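Local coordinates for lipoteichoic acid primase (Listeria monocytogenes, PDB 4UOP), which belongs to the sulfatase-like family of metal-dependent proteins and is represented here by its extracellular catalytic domain, with a bound magnesium ion, at residues L218-V221 with S222-M225. Sequence-based numbering, arbitrary orientation.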
loop_
_atom_site.group_PDB
_atom_site.type_symbol
_atom_site.label_atom_id
_atom_site.label_comp_id
_atom_site.label_asym_id
_atom_site.label_seq_id
_atom_site.Cartn_x
_atom_site.Cartn_y
_atom_site.Cartn_z
ATOM N N LEU B 218 8.252 -7.062 -23.396
ATOM C CA LEU B 218 6.877 -7.462 -23.630
ATOM C C LEU B 218 6.244 -7.833 -22.299
ATOM O O LEU B 218 6.841 -8.575 -21.501
ATOM C CB LEU B 218 6.813 -8.641 -24.597
ATOM C CG LEU B 218 7.266 -8.370 -26.030
ATOM C CD1 LEU B 218 8.770 -8.479 -26.167
ATOM C CD2 LEU B 218 6.629 -9.347 -27.007
ATOM N N ILE B 219 5.043 -7.319 -22.040
ATOM C CA ILE B 219 4.335 -7.564 -20.804
ATOM C C ILE B 219 3.085 -8.365 -21.182
ATOM O O ILE B 219 2.250 -7.845 -21.819
ATOM C CB ILE B 219 3.901 -6.244 -20.132
ATOM C CG1 ILE B 219 5.080 -5.278 -20.072
ATOM C CG2 ILE B 219 3.390 -6.465 -18.742
ATOM C CD1 ILE B 219 6.140 -5.765 -19.176
ATOM N N SER B 220 3.016 -9.619 -20.759
ATOM C CA SER B 220 1.882 -10.487 -21.060
ATOM C C SER B 220 0.673 -10.145 -20.218
ATOM O O SER B 220 0.810 -9.402 -19.290
ATOM C CB SER B 220 2.249 -11.948 -20.897
ATOM O OG SER B 220 2.142 -12.328 -19.599
ATOM N N VAL B 221 -0.515 -10.620 -20.591
ATOM C CA VAL B 221 -1.685 -10.273 -19.835
ATOM C C VAL B 221 -2.766 -11.335 -19.740
ATOM O O VAL B 221 -3.585 -11.230 -18.936
ATOM C CB VAL B 221 -2.271 -8.926 -20.284
ATOM C CG1 VAL B 221 -3.124 -9.113 -21.490
ATOM C CG2 VAL B 221 -3.066 -8.266 -19.191
ATOM N N SER B 222 -2.718 -12.319 -20.604
ATOM C CA SER B 222 -3.812 -13.279 -20.699
ATOM C C SER B 222 -3.996 -14.116 -19.428
ATOM O O SER B 222 -5.049 -14.634 -19.181
ATOM C CB SER B 222 -3.683 -14.168 -21.928
ATOM O OG SER B 222 -3.863 -13.433 -23.082
ATOM N N SER B 223 -2.920 -14.293 -18.691
ATOM C CA SER B 223 -2.984 -15.021 -17.434
ATOM C C SER B 223 -3.216 -14.111 -16.205
ATOM O O SER B 223 -2.951 -14.516 -15.058
ATOM C CB SER B 223 -1.756 -15.923 -17.275
ATOM O OG SER B 223 -0.549 -15.192 -17.507
ATOM N N HIS B 224 -3.747 -12.908 -16.426
ATOM C CA HIS B 224 -4.198 -12.038 -15.326
ATOM C C HIS B 224 -5.502 -12.624 -14.767
ATOM O O HIS B 224 -6.299 -13.202 -15.525
ATOM C CB HIS B 224 -4.479 -10.619 -15.834
ATOM C CG HIS B 224 -4.441 -9.561 -14.771
ATOM N ND1 HIS B 224 -5.472 -9.346 -13.880
ATOM C CD2 HIS B 224 -3.483 -8.656 -14.458
ATOM C CE1 HIS B 224 -5.158 -8.339 -13.077
ATOM N NE2 HIS B 224 -3.954 -7.904 -13.407
ATOM N N MET B 225 -5.723 -12.443 -13.471
ATOM C CA MET B 225 -6.985 -12.835 -12.821
ATOM C C MET B 225 -8.110 -12.008 -13.449
ATOM O O MET B 225 -7.882 -10.852 -13.822
ATOM C CB MET B 225 -6.862 -12.579 -11.319
ATOM C CG MET B 225 -7.926 -13.192 -10.417
ATOM S SD MET B 225 -7.835 -12.625 -8.697
ATOM C CE MET B 225 -6.493 -13.579 -8.030
HETATM O O HOH W 1 -0.092 -13.834 -19.733
#
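Val221 and His224 are the first and last residues of a type I beta turn, closed by a hydrogen bond from His224 N to Val221 O of 3.0 Å. His224 CB lies 3.3 Å from Val221 O. Across the mouth of the turn the side chains meet loosely, with Val221 CG2 and His224 CB 4.3 Å apart. CG2 is the Val221 branch that stands anti to the backbone nitrogen and beside the carbonyl carbon, which turns it to His224.

The hydroxyls of Ser220 and Ser223 are linked by one water. The water is 2.7 Å from Ser220 OG. The same water donates to Ser223 OG at 2.6 Å. Both serines also bond to the backbone of Glu66, Ser220 OG to its N and Ser223 OG to its O. The water bridge thus spans two side chains tied to one metal-site residue. Ser222 OG bonds instead to Asp193 N.

His224 ND1 donates to Met225 O at 2.8 Å. This bond is almost linear (179°), lies in the ring plane and uses a carbonyl lone pair, which should restrain the ring's rotation. The side chain packs on Glu66 and on Asp244 of the second subunit. It comes within about 5 Å of the magnesium ion, whose site is formed by Glu66, Thr108, Asp284 and His285, so His224 borders the site without belonging to it.

The turn follows strand 214-219 of the sulfatase-like fold, which runs parallel to its neighbours 59-65 and 149-153 in the mixed central sheet. Asp193, at the start of helix 193-209, also accepts a bond from Val221 N. Ser222 and Ser223 rest on helix 246-271.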